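Local coordinates for formiminoglutamase (PDB 4MYK), which catalyses the manganese-dependent hydrolysis of N-formimino-L-glutamate to L-glutamate and formamide, using the fold of the arginase family, at residues I143-H148 / T231-D236; F235-L240 / M277-L282. The protein carries 1 engineered substitution. All coordinates share one frame; numbering follows the deposited sequence.

Contact 1. Residues I143-H148 / T231-D236; sequences INVDSH and TFFSFD. With MN (manganese (II) ion), chain C.
V145 and F235 face each other near the carboxyl ends of two neighbouring parallel strands, joined by backbone bonds, apolar packing and, at the carboxyl end, a shared metal. The bonds alternate as parallel pairing requires: I143 N to F232 O, S234 N to I143 O, V145 N to S234 O, and D236 N to V145 O, 2.8 Å long.

Apolar side chains fill one face of the sheet. V145, branched at CB and at ease in a strand, divides its two methyls between two phenylalanines. CG1, anti to its own backbone N (chi1 -177°), lies over one face of the F235 ring, a CH-pi contact 3.8 Å from CG1 to the centroid; CG2 approaches F233 CE1 obliquely at 4.0 Å. I143 runs beside F233, its CG2 meeting CD1 at the ring edge, 3.7 Å away. Helices 216-227 and 258-270 pack on this side.

The face of N144 and S234 is more polar, though the F232 ring also lies there, with S234 CB over one face. A water donates to N144 OD1 and S234 OG, while N144 ND2 goes to E182 and S234 OG also pairs with D278.

Past the last strand pair, D146 OD1 (2.2 Å), H148 ND1 (2.3 Å) and D236 OD2 (2.3 Å) bind one manganese ion, completed by D238 and a water. D146 and D236 also serve the second manganese, together with N122. H148 N reaches D146 OD1 from well above the carboxylate plane, forming an Asx turn; the H148 ring, CG anti to its carbonyl carbon (chi1 -57°), presents ND1 to the same ion.

D146 OD1 and D236 OD2 lie 3.0 Å apart, probably tolerated because both bind the same ion. Short aspartates on adjacent strand ends thus bridge the binuclear centre characteristic of arginase-like enzymes.

Contact 2. Residues F235-L240 / M277-L282; sequences FDVDSL and MDMSEL. With MN (manganese (II) ion), chain C.
V237 presses against M279 and S280 where strand 231-236 gives way to a 3-10 turn, and here the contact is tight. V237 CG1, anti to the carbonyl carbon (chi1 -63°), meets M279 CG at 3.5 Å; CG2, between the backbone N and the carbonyl carbon, comes within 3.1 Å of S280 O. That same carbonyl accepts the nearly straight bond from V237 N, at 174°, the last backbone bond between the two segments, and the compact valine fits closely against it. Behind it, F235 N bonds to D278 O, and F235 O takes S280 N from above the carbonyl plane as well as a CA-H contact from M279. The long, unbranched M277 extends its CE to F235 CB, 4.0 Å off.

Toward the metal the chain folds over itself. D236 OD1 accepts from D238 N at 2.8 Å, an Asx turn, while D236 O is gripped by both N and OG of S239. D238 grasps the manganese with both OD1 and OD2, whereas D236 supplies OD2: the two aspartates of a DxD motif. E281 CB and CG each lie 3.3 Å from D236 OD1.

The looser part lies beyond. V237 CG2 stays 4.5 Å from L282 CB, and the side chains of D238 and E281 run side by side, pointing the same way, their carboxylate oxygens apart and bridged by a water that donates to D238 OD2 (2.6 Å) and E281 OE1. S249 holds OE1, and the backbone nitrogens of N122 and C43 hold OE2, placing E281 in the second shell of the metal site.

Helix 258-270 covers F235 and M277. Helix 290-306 receives M279 and L282 through A295, and strand 114-119 flanks M277 to M279 on the edge away from strand 231-236.

Overall arrangement
From the N terminus, strand 141-145 comes first. The chain then leaves for strands 180-185 and 204-207 and helices 208-214 and 216-227, and contact 1 closes this 82-residue excursion when strand 231-236 returns beside 141-145. Contact 2 begins where contact 1 ends, sharing F235 and D236, and closes a shorter loop of 36 residues: the beta-alpha-beta crossover through helix 258-270 to strand 274-280. The loops follow one another, neither enclosing nor crossing. Strand 231-236 is therefore central to three neighbouring parallel strands: metal ligands lie at or just past the ends of 141-145 and 231-236, while 274-280 leads to E281 beside them. A probable hydrogen bond from S147 OG to D238 O links the contacts.

Contact 1. Residues I143-H148 / T231-D236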
ATOM      1  N   ILE A 143     -15.586 -22.160  -1.520  1.00 17.45           N
ATOM      2  CA  ILE A 143     -14.996 -21.075  -0.738  1.00 18.74           C
ATOM      3  C   ILE A 143     -15.186 -19.707  -1.409  1.00 19.01           C
ATOM      4  O   ILE A 143     -14.850 -19.521  -2.585  1.00 17.81           O
ATOM      5  CB  ILE A 143     -13.503 -21.334  -0.376  1.00 21.65           C
ATOM      6  CG1 ILE A 143     -12.906 -20.127   0.357  1.00 16.58           C
ATOM      7  CG2 ILE A 143     -12.680 -21.707  -1.613  1.00 18.64           C
ATOM      8  CD1 ILE A 143     -11.502 -20.377   0.894  1.00 18.07           C
ATOM      9  N   ASN A 144     -15.760 -18.768  -0.657  1.00 19.61           N
ATOM     10  CA  ASN A 144     -15.914 -17.388  -1.105  1.00 17.25           C
ATOM     11  C   ASN A 144     -14.863 -16.498  -0.431  1.00 16.25           C
ATOM     12  O   ASN A 144     -14.984 -16.162   0.755  1.00 16.81           O
ATOM     13  CB  ASN A 144     -17.352 -16.884  -0.824  1.00 20.50           C
ATOM     14  CG  ASN A 144     -17.601 -15.447  -1.306  1.00 17.03           C
ATOM     15  OD1 ASN A 144     -16.993 -14.977  -2.267  1.00 19.40           O
ATOM     16  ND2 ASN A 144     -18.505 -14.755  -0.635  1.00 19.04           N
ATOM     17  N   VAL A 145     -13.823 -16.158  -1.196  1.00 14.33           N
ATOM     18  CA  VAL A 145     -12.841 -15.147  -0.808  1.00 16.72           C
ATOM     19  C   VAL A 145     -13.422 -13.774  -1.132  1.00 16.88           C
ATOM     20  O   VAL A 145     -13.579 -13.413  -2.311  1.00 14.77           O
ATOM     21  CB  VAL A 145     -11.495 -15.313  -1.561  1.00 15.62           C
ATOM     22  CG1 VAL A 145     -10.465 -14.266  -1.074  1.00 13.00           C
ATOM     23  CG2 VAL A 145     -10.960 -16.735  -1.395  1.00 12.21           C
ATOM     24  N   ASP A 146     -13.741 -13.015  -0.087  1.00 14.79           N
ATOM     25  CA  ASP A 146     -14.565 -11.840  -0.257  1.00 14.72           C
ATOM     26  C   ASP A 146     -14.563 -11.057   1.038  1.00 15.59           C
ATOM     27  O   ASP A 146     -14.742 -11.636   2.106  1.00 15.12           O
ATOM     28  CB  ASP A 146     -15.981 -12.287  -0.601  1.00 15.74           C
ATOM     29  CG  ASP A 146     -16.818 -11.184  -1.159  1.00 18.71           C
ATOM     30  OD1 ASP A 146     -16.389 -10.013  -1.099  1.00 16.12           O
ATOM     31  OD2 ASP A 146     -17.909 -11.498  -1.666  1.00 18.13           O
ATOM     32  N   SER A 147     -14.343  -9.745   0.942  1.00 18.68           N
ATOM     33  CA  SER A 147     -14.395  -8.873   2.116  1.00 15.32           C
ATOM     34  C   SER A 147     -15.843  -8.710   2.549  1.00 19.00           C
ATOM     35  O   SER A 147     -16.135  -8.245   3.648  1.00 21.73           O
ATOM     36  CB  SER A 147     -13.756  -7.509   1.833  1.00 16.55           C
ATOM     37  OG  SER A 147     -14.440  -6.795   0.821  1.00 19.60           O
ATOM     38  N   HIS A 148     -16.742  -9.104   1.655  1.00 20.61           N
ATOM     39  CA  HIS A 148     -18.175  -9.004   1.880  1.00 23.53           C
ATOM     40  C   HIS A 148     -18.769 -10.380   2.169  1.00 23.63           C
ATOM     41  O   HIS A 148     -18.295 -11.411   1.684  1.00 21.09           O
ATOM     42  CB  HIS A 148     -18.886  -8.356   0.676  1.00 18.83           C
ATOM     43  CG  HIS A 148     -18.369  -6.994   0.329  1.00 20.48           C
ATOM     44  ND1 HIS A 148     -17.582  -6.757  -0.775  1.00 17.98           N
ATOM     45  CD2 HIS A 148     -18.513  -5.799   0.950  1.00 23.81           C
ATOM     46  CE1 HIS A 148     -17.266  -5.474  -0.824  1.00 18.09           C
ATOM     47  NE2 HIS A 148     -17.815  -4.871   0.215  1.00 21.54           N
ATOM     48  N   THR A 231     -13.789 -28.625  -4.902  1.00 20.04           N
ATOM     49  CA  THR A 231     -13.873 -27.266  -4.396  1.00 16.08           C
ATOM     50  C   THR A 231     -13.898 -26.205  -5.505  1.00 17.43           C
ATOM     51  O   THR A 231     -13.082 -26.214  -6.427  1.00 19.28           O
ATOM     52  CB  THR A 231     -12.737 -26.988  -3.419  1.00 17.84           C
ATOM     53  OG1 THR A 231     -12.894 -27.825  -2.274  1.00 20.21           O
ATOM     54  CG2 THR A 231     -12.769 -25.559  -2.974  1.00 15.24           C
ATOM     55  N   PHE A 232     -14.882 -25.315  -5.398  1.00 18.66           N
ATOM     56  CA  PHE A 232     -15.035 -24.139  -6.247  1.00 17.06           C
ATOM     57  C   PHE A 232     -14.284 -22.997  -5.563  1.00 17.22           C
ATOM     58  O   PHE A 232     -14.674 -22.559  -4.476  1.00 17.43           O
ATOM     59  CB  PHE A 232     -16.534 -23.818  -6.387  1.00 13.03           C
ATOM     60  CG  PHE A 232     -16.831 -22.503  -7.042  1.00 14.67           C
ATOM     61  CD1 PHE A 232     -15.895 -21.866  -7.849  1.00 16.83           C
ATOM     62  CD2 PHE A 232     -18.065 -21.899  -6.865  1.00 18.10           C
ATOM     63  CE1 PHE A 232     -16.185 -20.645  -8.456  1.00 15.94           C
ATOM     64  CE2 PHE A 232     -18.357 -20.679  -7.477  1.00 17.94           C
ATOM     65  CZ  PHE A 232     -17.407 -20.056  -8.269  1.00 16.32           C
ATOM     66  N   PHE A 233     -13.198 -22.542  -6.190  1.00 17.26           N
ATOM     67  CA  PHE A 233     -12.363 -21.477  -5.635  1.00 15.63           C
ATOM     68  C   PHE A 233     -12.816 -20.140  -6.210  1.00 15.76           C
ATOM     69  O   PHE A 233     -12.459 -19.783  -7.330  1.00 14.08           O
ATOM     70  CB  PHE A 233     -10.880 -21.744  -5.929  1.00 17.14           C
ATOM     71  CG  PHE A 233      -9.929 -20.804  -5.219  1.00 23.12           C
ATOM     72  CD1 PHE A 233      -9.988 -20.633  -3.837  1.00 19.22           C
ATOM     73  CD2 PHE A 233      -8.954 -20.108  -5.933  1.00 18.49           C
ATOM     74  CE1 PHE A 233      -9.103 -19.764  -3.191  1.00 14.76           C
ATOM     75  CE2 PHE A 233      -8.076 -19.254  -5.286  1.00 14.61           C
ATOM     76  CZ  PHE A 233      -8.152 -19.085  -3.920  1.00 13.62           C
ATOM     77  N   SER A 234     -13.623 -19.424  -5.430  1.00 14.55           N
ATOM     78  CA  SER A 234     -14.261 -18.180  -5.868  1.00 15.74           C
ATOM     79  C   SER A 234     -13.553 -16.979  -5.249  1.00 14.93           C
ATOM     80  O   SER A 234     -13.601 -16.776  -4.030  1.00 16.37           O
ATOM     81  CB  SER A 234     -15.745 -18.172  -5.478  1.00 16.06           C
ATOM     82  OG  SER A 234     -16.441 -17.087  -6.070  1.00 17.51           O
ATOM     83  N   PHE A 235     -12.899 -16.186  -6.085  1.00 15.01           N
ATOM     84  CA  PHE A 235     -12.047 -15.110  -5.585  1.00 15.85           C
ATOM     85  C   PHE A 235     -12.543 -13.719  -5.939  1.00 16.36           C
ATOM     86  O   PHE A 235     -12.209 -13.204  -7.004  1.00 16.51           O
ATOM     87  CB  PHE A 235     -10.624 -15.264  -6.118  1.00 12.38           C
ATOM     88  CG  PHE A 235      -9.573 -14.718  -5.191  1.00 14.00           C
ATOM     89  CD1 PHE A 235      -9.720 -13.471  -4.614  1.00 12.07           C
ATOM     90  CD2 PHE A 235      -8.440 -15.466  -4.881  1.00 13.41           C
ATOM     91  CE1 PHE A 235      -8.757 -12.972  -3.764  1.00 13.82           C
ATOM     92  CE2 PHE A 235      -7.466 -14.961  -4.027  1.00 15.32           C
ATOM     93  CZ  PHE A 235      -7.629 -13.721  -3.470  1.00 13.17           C
ATOM     94  N   ASP A 236     -13.317 -13.104  -5.048  1.00 16.97           N
ATOM     95  CA  ASP A 236     -13.709 -11.707  -5.226  1.00 16.96           C
ATOM     96  C   ASP A 236     -12.482 -10.851  -4.965  1.00 13.05           C
ATOM     97  O   ASP A 236     -11.926 -10.896  -3.877  1.00 14.55           O
ATOM     98  CB  ASP A 236     -14.831 -11.327  -4.261  1.00 15.61           C
ATOM     99  CG  ASP A 236     -15.311  -9.886  -4.441  1.00 16.64           C
ATOM    100  OD1 ASP A 236     -14.555  -9.028  -4.943  1.00 15.56           O
ATOM    101  OD2 ASP A 236     -16.465  -9.613  -4.080  1.00 17.00           O
TER
HETATM  102 MN    MN C 401     -16.827  -8.257  -2.311  1.00 19.09          MN
HETATM  103  O   HOH W   1     -16.413 -14.298  -4.930  1.00 20.61           O
HETATM  104  O   HOH W   2     -19.144  -8.339  -2.940  1.00 20.34           O

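Contact 2. Residues F235-L240 / M277-L282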
ATOM      1  N   PHE A 235     -12.899 -16.186  -6.085  1.00 15.01           N
ATOM      2  CA  PHE A 235     -12.047 -15.110  -5.585  1.00 15.85           C
ATOM      3  C   PHE A 235     -12.543 -13.719  -5.939  1.00 16.36           C
ATOM      4  O   PHE A 235     -12.209 -13.204  -7.004  1.00 16.51           O
ATOM      5  CB  PHE A 235     -10.624 -15.264  -6.118  1.00 12.38           C
ATOM      6  CG  PHE A 235      -9.573 -14.718  -5.191  1.00 14.00           C
ATOM      7  CD1 PHE A 235      -9.720 -13.471  -4.614  1.00 12.07           C
ATOM      8  CD2 PHE A 235      -8.440 -15.466  -4.881  1.00 13.41           C
ATOM      9  CE1 PHE A 235      -8.757 -12.972  -3.764  1.00 13.82           C
ATOM     10  CE2 PHE A 235      -7.466 -14.961  -4.027  1.00 15.32           C
ATOM     11  CZ  PHE A 235      -7.629 -13.721  -3.470  1.00 13.17           C
ATOM     12  N   ASP A 236     -13.317 -13.104  -5.048  1.00 16.97           N
ATOM     13  CA  ASP A 236     -13.709 -11.707  -5.226  1.00 16.96           C
ATOM     14  C   ASP A 236     -12.482 -10.851  -4.965  1.00 13.05           C
ATOM     15  O   ASP A 236     -11.926 -10.896  -3.877  1.00 14.55           O
ATOM     16  CB  ASP A 236     -14.831 -11.327  -4.261  1.00 15.61           C
ATOM     17  CG  ASP A 236     -15.311  -9.886  -4.441  1.00 16.64           C
ATOM     18  OD1 ASP A 236     -14.555  -9.028  -4.943  1.00 15.56           O
ATOM     19  OD2 ASP A 236     -16.465  -9.613  -4.080  1.00 17.00           O
ATOM     20  N   VAL A 237     -12.047 -10.085  -5.962  1.00 13.02           N
ATOM     21  CA  VAL A 237     -10.799  -9.340  -5.817  1.00 14.25           C
ATOM     22  C   VAL A 237     -10.909  -8.080  -4.928  1.00 15.63           C
ATOM     23  O   VAL A 237      -9.888  -7.468  -4.578  1.00 14.73           O
ATOM     24  CB  VAL A 237     -10.125  -9.042  -7.184  1.00 14.74           C
ATOM     25  CG1 VAL A 237      -9.728 -10.336  -7.863  1.00 16.35           C
ATOM     26  CG2 VAL A 237     -11.038  -8.225  -8.079  1.00 14.59           C
ATOM     27  N   ASP A 238     -12.136  -7.710  -4.546  1.00 15.48           N
ATOM     28  CA  ASP A 238     -12.320  -6.610  -3.600  1.00 13.73           C
ATOM     29  C   ASP A 238     -12.059  -7.073  -2.161  1.00 15.12           C
ATOM     30  O   ASP A 238     -12.312  -6.341  -1.197  1.00 15.72           O
ATOM     31  CB  ASP A 238     -13.683  -5.922  -3.771  1.00 14.37           C
ATOM     32  CG  ASP A 238     -14.841  -6.718  -3.188  1.00 17.62           C
ATOM     33  OD1 ASP A 238     -14.612  -7.619  -2.345  1.00 15.17           O
ATOM     34  OD2 ASP A 238     -16.000  -6.424  -3.568  1.00 15.09           O
ATOM     35  N   SER A 239     -11.541  -8.296  -2.035  1.00 15.57           N
ATOM     36  CA  SER A 239     -11.047  -8.821  -0.765  1.00 14.09           C
ATOM     37  C   SER A 239      -9.589  -8.406  -0.520  1.00 15.25           C
ATOM     38  O   SER A 239      -9.027  -8.654   0.548  1.00 14.16           O
ATOM     39  CB  SER A 239     -11.153 -10.337  -0.759  1.00 13.30           C
ATOM     40  OG  SER A 239     -10.307 -10.879  -1.744  1.00 13.29           O
ATOM     41  N   LEU A 240      -8.962  -7.808  -1.530  1.00 15.25           N
ATOM     42  CA  LEU A 240      -7.617  -7.253  -1.383  1.00 15.87           C
ATOM     43  C   LEU A 240      -7.727  -5.786  -1.001  1.00 13.68           C
ATOM     44  O   LEU A 240      -8.676  -5.103  -1.381  1.00 15.98           O
ATOM     45  CB  LEU A 240      -6.828  -7.353  -2.689  1.00 13.21           C
ATOM     46  CG  LEU A 240      -6.244  -8.674  -3.200  1.00 15.18           C
ATOM     47  CD1 LEU A 240      -7.328  -9.671  -3.583  1.00 14.45           C
ATOM     48  CD2 LEU A 240      -5.338  -8.361  -4.383  1.00 13.19           C
ATOM     49  N   MET A 277     -12.425 -22.238 -10.736  1.00 17.22           N
ATOM     50  CA  MET A 277     -12.090 -20.972 -10.118  1.00 16.49           C
ATOM     51  C   MET A 277     -12.824 -19.864 -10.845  1.00 15.97           C
ATOM     52  O   MET A 277     -12.974 -19.915 -12.062  1.00 15.29           O
ATOM     53  CB  MET A 277     -10.581 -20.718 -10.208  1.00 15.57           C
ATOM     54  CG  MET A 277     -10.208 -19.278  -9.949  1.00 16.79           C
ATOM     55  SD  MET A 277      -8.484 -19.008  -9.568  1.00 18.16           S
ATOM     56  CE  MET A 277      -8.592 -17.353  -8.879  1.00 18.31           C
ATOM     57  N   ASP A 278     -13.315 -18.881 -10.098  1.00 16.97           N
ATOM     58  CA  ASP A 278     -13.768 -17.650 -10.724  1.00 15.30           C
ATOM     59  C   ASP A 278     -13.166 -16.451 -10.005  1.00 15.28           C
ATOM     60  O   ASP A 278     -12.663 -16.581  -8.889  1.00 16.36           O
ATOM     61  CB  ASP A 278     -15.301 -17.581 -10.913  1.00 12.62           C
ATOM     62  CG  ASP A 278     -16.064 -17.152  -9.652  1.00 16.67           C
ATOM     63  OD1 ASP A 278     -15.456 -16.942  -8.588  1.00 15.78           O
ATOM     64  OD2 ASP A 278     -17.306 -17.025  -9.736  1.00 18.59           O
ATOM     65  N   MET A 279     -13.180 -15.306 -10.674  1.00 13.03           N
ATOM     66  CA  MET A 279     -12.525 -14.105 -10.175  1.00 12.95           C
ATOM     67  C   MET A 279     -13.470 -12.972 -10.465  1.00 16.26           C
ATOM     68  O   MET A 279     -13.791 -12.726 -11.622  1.00 16.53           O
ATOM     69  CB  MET A 279     -11.201 -13.881 -10.903  1.00 14.80           C
ATOM     70  CG  MET A 279     -10.360 -12.740 -10.369  1.00 14.83           C
ATOM     71  SD  MET A 279      -8.774 -12.584 -11.243  1.00 21.45           S
ATOM     72  CE  MET A 279      -8.034 -14.181 -10.863  1.00 16.96           C
ATOM     73  N   SER A 280     -13.921 -12.295  -9.414  1.00 14.88           N
ATOM     74  CA  SER A 280     -15.015 -11.332  -9.529  1.00 16.26           C
ATOM     75  C   SER A 280     -14.616  -9.921  -9.161  1.00 14.59           C
ATOM     76  O   SER A 280     -13.694  -9.725  -8.382  1.00 14.95           O
ATOM     77  CB  SER A 280     -16.181 -11.746  -8.623  1.00 15.96           C
ATOM     78  OG  SER A 280     -16.914 -12.810  -9.186  1.00 18.67           O
ATOM     79  N   GLU A 281     -15.337  -8.953  -9.735  1.00 15.88           N
ATOM     80  CA  GLU A 281     -15.333  -7.551  -9.298  1.00 14.20           C
ATOM     81  C   GLU A 281     -14.216  -6.656  -9.870  1.00 15.23           C
ATOM     82  O   GLU A 281     -14.085  -5.497  -9.481  1.00 16.18           O
ATOM     83  CB  GLU A 281     -15.431  -7.451  -7.764  1.00 16.31           C
ATOM     84  CG  GLU A 281     -16.752  -8.004  -7.187  1.00 16.86           C
ATOM     85  CD  GLU A 281     -17.950  -7.181  -7.620  1.00 19.60           C
ATOM     86  OE1 GLU A 281     -17.762  -5.974  -7.879  1.00 21.16           O
ATOM     87  OE2 GLU A 281     -19.071  -7.731  -7.701  1.00 19.29           O
ATOM     88  N   LEU A 282     -13.439  -7.186 -10.813  1.00 14.68           N
ATOM     89  CA  LEU A 282     -12.431  -6.378 -11.502  1.00 15.26           C
ATOM     90  C   LEU A 282     -13.119  -5.277 -12.302  1.00 15.91           C
ATOM     91  O   LEU A 282     -13.978  -5.553 -13.139  1.00 15.86           O
ATOM     92  CB  LEU A 282     -11.544  -7.231 -12.425  1.00 12.83           C
ATOM     93  CG  LEU A 282     -10.373  -6.478 -13.066  1.00 13.45           C
ATOM     94  CD1 LEU A 282      -9.420  -6.025 -11.988  1.00 16.38           C
ATOM     95  CD2 LEU A 282      -9.638  -7.329 -14.089  1.00 12.75           C
TER
HETATM   96 MN    MN C 401     -16.827  -8.257  -2.311  1.00 19.09          MN
HETATM   97  O   HOH W   3     -16.294  -4.988  -5.657  1.00 18.15           O
HETATM   98  O   HOH W   2     -19.144  -8.339  -2.940  1.00 20.34           O